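Local coordinates for protein proteasome accessory factor B/C (PafBC) (Paenarthrobacter aurescens, PDB 6SJ9) that probably acts as a transcriptional regulator of the bacterial DNA damage response, combining winged helix-turn-helix and WYL domains, at residues G626-P629 against M630-S633; Q649-R652 against A653-A657. All coordinates share one frame; numbering follows the deposited sequence.

Interaction 1 of 2, residues G626-P629 against M630-S633; sequences GWLP and MFVS
Ser633 N donates to Pro629 O at 2.8 Å with an N-H...O angle of 167°, the shortest of three i to i+4 backbone bonds within the α-helix 627-634. This helix lies in the second WCX domain, which has a ferredoxin-like strand order, and is followed, after a short connection, by strand 639-643 at one end of the sheet. Phe631 N reaches Trp627 O at 3.1 Å and Val632 N reaches Leu628 O at 2.9 Å, which carries the same spacing through the segment. Pro629 has no N-H to give, yet its carbonyl accepts the Ser633 N-H, consistent with a proline in the first turn of a helix. On one flank the selenomethionine Met630 bends at its last torsion (chi3 -52°), and this folds the methyl CE back to 4.1 Å from Trp627 CD1, obliquely to the indole. On another flank Leu628 CD1 lies 4.1 Å from Phe631 CD2, again oblique to the ring; that ring also meets Tyr603, Phe622 and His635 edge-to-face. The hydroxyl of Ser633 is bonded to Ala293 O and probably to the indole NE1 of Trp654. Val632 CG2 sits 3.4 Å from Leu628 O, beside the backbone bond that this carbonyl accepts.

Interaction 2 of 2, residues Q649-R652 against A653-A657; sequences QETR and AWIDA
Arg652 leaves the helix with CG anti to the backbone N (chi1 179°) and then bends at chi2 (53°), which swings NE over the next turn to Asp656, whose CG in turn stands beside its own backbone N. The result is an i to i+4 salt bridge on the surface of helix 645-659: Arg652 NE donates to Asp656 OD1 at 2.9 Å. OD1 lies in the guanidinium plane, while NE comes to its syn side, tilted out of the carboxylate plane. The grip is single-point: NE to OD1 is the one hydrogen bond between the two groups, Arg652 NH2 stays 4.1 Å from Asp656 OD1, and planes 80° apart are consistent with this. Beyond the bridge, Arg652 NH1 pairs with Asp322 and Asp323, so three carboxylates share one cation. A leucine here would probably leave Asp656, Asp322 and Asp323 without the cation they share. The backbone beneath keeps i to i+4 bonds: Asp656 N meets Arg652 O at 2.8 Å and Ile655 N meets Thr651 O at 3.0 Å, while that from Trp654 N to Glu650 O is weak. On a more buried flank Thr651 CG2 touches Ile655 CD1 at 3.9 Å. Ile655 and Arg652 face helix 305-323 through Ala318 and Ala319, whereas Thr651 and Trp654 pack on helix 627-634, so the helix packs against both.

In the fold
Both interactions are single-helix contacts within the second WCX domain, their centres about 10 Å apart, and they meet directly where helix 627-634 packs on helix 645-659. Interaction 1 is the more buried: its side chains are mostly apolar and reach strands 586-592 and 639-643, with Trp627 turned to helix 95-118. Interaction 2 is amphipathic, with Thr651 and Ile655 buried, while Gln649 and Glu650 are exposed and the Arg652 pair lies at the partly exposed margin. The seam between them is largely a matter of close packing: Val632 CB lies 3.7 Å from Thr651 CG2, and Pro629 CG lies 3.4 Å from Thr651 OG1.

Interaction 1 of 2, residues G626-P629 against M630-S633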
ATOM      1  N   GLY A 626      -9.219  10.029 -14.407  1.00 63.65           N
ATOM      2  CA  GLY A 626      -8.491  11.171 -13.878  1.00 65.12           C
ATOM      3  C   GLY A 626      -7.125  10.840 -13.289  1.00 66.71           C
ATOM      4  O   GLY A 626      -6.236  11.697 -13.264  1.00 69.68           O
ATOM      5  N   TRP A 627      -6.917   9.601 -12.833  1.00 63.14           N
ATOM      6  CA  TRP A 627      -5.603   9.259 -12.286  1.00 62.50           C
ATOM      7  C   TRP A 627      -4.548   9.126 -13.354  1.00 65.98           C
ATOM      8  O   TRP A 627      -3.358   9.263 -13.053  1.00 68.93           O
ATOM      9  CB  TRP A 627      -5.656   7.961 -11.507  1.00 60.44           C
ATOM     10  CG  TRP A 627      -6.657   8.011 -10.450  1.00 67.10           C
ATOM     11  CD1 TRP A 627      -7.145   9.133  -9.825  1.00 70.01           C
ATOM     12  CD2 TRP A 627      -7.284   6.897  -9.825  1.00 69.50           C
ATOM     13  NE1 TRP A 627      -8.052   8.775  -8.869  1.00 70.15           N
ATOM     14  CE2 TRP A 627      -8.161   7.410  -8.850  1.00 67.37           C
ATOM     15  CE3 TRP A 627      -7.198   5.512 -10.006  1.00 73.05           C
ATOM     16  CZ2 TRP A 627      -8.947   6.595  -8.067  1.00 68.15           C
ATOM     17  CZ3 TRP A 627      -7.969   4.693  -9.218  1.00 72.57           C
ATOM     18  CH2 TRP A 627      -8.838   5.235  -8.259  1.00 71.40           C
ATOM     19  N   LEU A 628      -4.967   8.947 -14.604  1.00 64.27           N
ATOM     20  CA  LEU A 628      -4.036   8.519 -15.644  1.00 62.55           C
ATOM     21  C   LEU A 628      -2.960   9.557 -15.923  1.00 58.96           C
ATOM     22  O   LEU A 628      -1.785   9.174 -16.037  1.00 59.90           O
ATOM     23  CB  LEU A 628      -4.828   8.153 -16.902  1.00 67.26           C
ATOM     24  CG  LEU A 628      -4.141   7.100 -17.734  1.00 68.83           C
ATOM     25  CD1 LEU A 628      -3.673   6.064 -16.791  1.00 64.75           C
ATOM     26  CD2 LEU A 628      -5.141   6.500 -18.675  1.00 75.05           C
ATOM     27  N   PRO A 629      -3.263  10.844 -16.098  1.00 58.99           N
ATOM     28  CA  PRO A 629      -2.168  11.795 -16.412  1.00 58.24           C
ATOM     29  C   PRO A 629      -1.085  11.882 -15.330  1.00 56.23           C
ATOM     30  O   PRO A 629       0.112  11.977 -15.647  1.00 57.54           O
ATOM     31  CB  PRO A 629      -2.916  13.128 -16.589  1.00 57.38           C
ATOM     32  CG  PRO A 629      -4.304  12.715 -17.007  1.00 58.78           C
ATOM     33  CD  PRO A 629      -4.588  11.486 -16.189  1.00 57.76           C
HETATM   34  N   MSE A 630      -1.472  11.902 -14.067  1.00 55.24           N
HETATM   35  CA  MSE A 630      -0.528  11.777 -12.944  1.00 60.01           C
HETATM   36  C   MSE A 630       0.344  10.525 -13.034  1.00 51.32           C
HETATM   37  O   MSE A 630       1.554  10.618 -12.927  1.00 50.21           O
HETATM   38  CB  MSE A 630      -1.271  11.746 -11.622  1.00 70.20           C
HETATM   39  CG  MSE A 630      -2.166  12.941 -11.387  1.00 84.55           C
HETATM   40 SE   MSE A 630      -2.868  12.875  -9.553  1.00 96.18          SE
HETATM   41  CE  MSE A 630      -3.575  11.031  -9.582  1.00 93.03           C
ATOM     42  N   PHE A 631      -0.285   9.369 -13.256  1.00 45.00           N
ATOM     43  CA  PHE A 631       0.457   8.135 -13.503  1.00 44.19           C
ATOM     44  C   PHE A 631       1.512   8.326 -14.596  1.00 51.10           C
ATOM     45  O   PHE A 631       2.703   8.065 -14.380  1.00 48.42           O
ATOM     46  CB  PHE A 631      -0.535   7.038 -13.881  1.00 46.44           C
ATOM     47  CG  PHE A 631       0.098   5.700 -14.208  1.00 50.35           C
ATOM     48  CD1 PHE A 631       0.605   4.891 -13.201  1.00 46.96           C
ATOM     49  CD2 PHE A 631       0.186   5.251 -15.528  1.00 52.80           C
ATOM     50  CE1 PHE A 631       1.181   3.658 -13.495  1.00 50.48           C
ATOM     51  CE2 PHE A 631       0.776   4.033 -15.821  1.00 53.06           C
ATOM     52  CZ  PHE A 631       1.266   3.232 -14.798  1.00 52.48           C
ATOM     53  N   VAL A 632       1.116   8.894 -15.756  1.00 53.56           N
ATOM     54  CA  VAL A 632       2.059   8.968 -16.872  1.00 47.94           C
ATOM     55  C   VAL A 632       3.162   9.980 -16.564  1.00 52.06           C
ATOM     56  O   VAL A 632       4.346   9.755 -16.871  1.00 52.05           O
ATOM     57  CB  VAL A 632       1.337   9.317 -18.196  1.00 46.63           C
ATOM     58  CG1 VAL A 632       2.341   9.553 -19.312  1.00 45.69           C
ATOM     59  CG2 VAL A 632       0.319   8.251 -18.596  1.00 45.86           C
ATOM     60  N   SER A 633       2.800  11.137 -16.004  1.00 52.96           N
ATOM     61  CA  SER A 633       3.857  12.108 -15.742  1.00 53.28           C
ATOM     62  C   SER A 633       4.742  11.645 -14.594  1.00 49.95           C
ATOM     63  O   SER A 633       5.958  11.817 -14.648  1.00 53.89           O
ATOM     64  CB  SER A 633       3.282  13.508 -15.461  1.00 56.34           C
ATOM     65  OG  SER A 633       2.532  13.563 -14.252  1.00 57.69           O
TER

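Interaction 2 of 2, residues Q649-R652 against A653-A657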
ATOM      1  N   GLN A 649      -4.401  12.167 -25.449  1.00 77.68           N
ATOM      2  CA  GLN A 649      -4.199  13.601 -25.664  1.00 78.44           C
ATOM      3  C   GLN A 649      -4.477  14.396 -24.396  1.00 71.71           C
ATOM      4  O   GLN A 649      -3.797  15.393 -24.115  1.00 68.53           O
ATOM      5  CB  GLN A 649      -5.087  14.099 -26.807  1.00 82.76           C
ATOM      6  CG  GLN A 649      -4.747  13.479 -28.142  1.00 90.01           C
ATOM      7  CD  GLN A 649      -5.397  14.209 -29.310  1.00100.87           C
ATOM      8  OE1 GLN A 649      -6.081  15.223 -29.127  1.00104.29           O
ATOM      9  NE2 GLN A 649      -5.188  13.691 -30.518  1.00103.79           N
ATOM     10  N   GLU A 650      -5.463  13.950 -23.615  1.00 69.04           N
ATOM     11  CA  GLU A 650      -5.751  14.600 -22.347  1.00 77.42           C
ATOM     12  C   GLU A 650      -4.548  14.510 -21.406  1.00 75.18           C
ATOM     13  O   GLU A 650      -4.317  15.427 -20.610  1.00 73.93           O
ATOM     14  CB  GLU A 650      -6.990  13.953 -21.735  1.00 86.14           C
ATOM     15  CG  GLU A 650      -7.613  14.704 -20.581  1.00 96.14           C
ATOM     16  CD  GLU A 650      -8.814  13.965 -19.992  1.00104.02           C
ATOM     17  OE1 GLU A 650      -9.406  13.101 -20.687  1.00106.94           O
ATOM     18  OE2 GLU A 650      -9.184  14.270 -18.837  1.00106.97           O
ATOM     19  N   THR A 651      -3.792  13.400 -21.475  1.00 69.99           N
ATOM     20  CA  THR A 651      -2.550  13.252 -20.711  1.00 65.60           C
ATOM     21  C   THR A 651      -1.420  14.096 -21.305  1.00 65.65           C
ATOM     22  O   THR A 651      -0.630  14.698 -20.568  1.00 67.28           O
ATOM     23  CB  THR A 651      -2.146  11.772 -20.651  1.00 62.16           C
ATOM     24  OG1 THR A 651      -2.932  11.108 -19.658  1.00 60.21           O
ATOM     25  CG2 THR A 651      -0.658  11.603 -20.306  1.00 60.52           C
ATOM     26  N   ARG A 652      -1.302  14.138 -22.637  1.00 64.02           N
ATOM     27  CA  ARG A 652      -0.282  14.999 -23.232  1.00 68.89           C
ATOM     28  C   ARG A 652      -0.486  16.462 -22.856  1.00 72.66           C
ATOM     29  O   ARG A 652       0.490  17.210 -22.714  1.00 73.23           O
ATOM     30  CB  ARG A 652      -0.258  14.836 -24.766  1.00 72.74           C
ATOM     31  CG  ARG A 652       0.790  15.732 -25.493  1.00 73.07           C
ATOM     32  CD  ARG A 652       2.173  15.522 -24.881  1.00 74.55           C
ATOM     33  NE  ARG A 652       3.252  16.235 -25.551  1.00 74.80           N
ATOM     34  CZ  ARG A 652       3.875  15.798 -26.643  1.00 76.58           C
ATOM     35  NH1 ARG A 652       3.514  14.634 -27.175  1.00 77.21           N
ATOM     36  NH2 ARG A 652       4.855  16.517 -27.198  1.00 75.13           N
ATOM     37  N   ALA A 653      -1.736  16.896 -22.701  1.00 73.44           N
ATOM     38  CA  ALA A 653      -1.980  18.282 -22.304  1.00 75.03           C
ATOM     39  C   ALA A 653      -1.547  18.534 -20.853  1.00 75.11           C
ATOM     40  O   ALA A 653      -0.975  19.597 -20.534  1.00 72.19           O
ATOM     41  CB  ALA A 653      -3.458  18.620 -22.523  1.00 72.53           C
ATOM     42  N   TRP A 654      -1.791  17.554 -19.967  1.00 72.71           N
ATOM     43  CA  TRP A 654      -1.299  17.639 -18.591  1.00 66.31           C
ATOM     44  C   TRP A 654       0.215  17.805 -18.581  1.00 63.39           C
ATOM     45  O   TRP A 654       0.741  18.762 -17.989  1.00 64.85           O
ATOM     46  CB  TRP A 654      -1.753  16.387 -17.845  1.00 67.97           C
ATOM     47  CG  TRP A 654      -1.166  16.085 -16.502  1.00 67.55           C
ATOM     48  CD1 TRP A 654      -0.105  15.281 -16.237  1.00 68.83           C
ATOM     49  CD2 TRP A 654      -1.690  16.491 -15.234  1.00 68.55           C
ATOM     50  NE1 TRP A 654       0.097  15.191 -14.877  1.00 67.85           N
ATOM     51  CE2 TRP A 654      -0.867  15.924 -14.241  1.00 67.40           C
ATOM     52  CE3 TRP A 654      -2.750  17.315 -14.844  1.00 72.01           C
ATOM     53  CZ2 TRP A 654      -1.072  16.149 -12.885  1.00 65.66           C
ATOM     54  CZ3 TRP A 654      -2.956  17.534 -13.508  1.00 73.27           C
ATOM     55  CH2 TRP A 654      -2.120  16.943 -12.533  1.00 69.22           C
ATOM     56  N   ILE A 655       0.922  16.942 -19.327  1.00 60.85           N
ATOM     57  CA  ILE A 655       2.385  17.027 -19.408  1.00 63.09           C
ATOM     58  C   ILE A 655       2.810  18.364 -20.022  1.00 71.54           C
ATOM     59  O   ILE A 655       3.719  19.041 -19.520  1.00 76.55           O
ATOM     60  CB  ILE A 655       2.952  15.845 -20.220  1.00 60.02           C
ATOM     61  CG1 ILE A 655       2.692  14.505 -19.516  1.00 60.07           C
ATOM     62  CG2 ILE A 655       4.442  16.042 -20.468  1.00 61.28           C
ATOM     63  CD1 ILE A 655       2.877  13.286 -20.397  1.00 60.68           C
ATOM     64  N   ASP A 656       2.183  18.752 -21.142  1.00 71.70           N
ATOM     65  CA  ASP A 656       2.564  20.013 -21.778  1.00 76.15           C
ATOM     66  C   ASP A 656       2.317  21.186 -20.848  1.00 73.58           C
ATOM     67  O   ASP A 656       3.181  22.055 -20.691  1.00 75.39           O
ATOM     68  CB  ASP A 656       1.828  20.216 -23.107  1.00 81.58           C
ATOM     69  CG  ASP A 656       2.342  19.301 -24.203  1.00 84.80           C
ATOM     70  OD1 ASP A 656       3.378  18.633 -23.963  1.00 85.79           O
ATOM     71  OD2 ASP A 656       1.712  19.254 -25.291  1.00 84.76           O
ATOM     72  N   ALA A 657       1.151  21.216 -20.200  1.00 69.88           N
ATOM     73  CA  ALA A 657       0.895  22.286 -19.241  1.00 70.21           C
ATOM     74  C   ALA A 657       1.961  22.297 -18.131  1.00 71.21           C
ATOM     75  O   ALA A 657       2.438  23.361 -17.722  1.00 74.03           O
ATOM     76  CB  ALA A 657      -0.516  22.114 -18.665  1.00 67.02           C
TER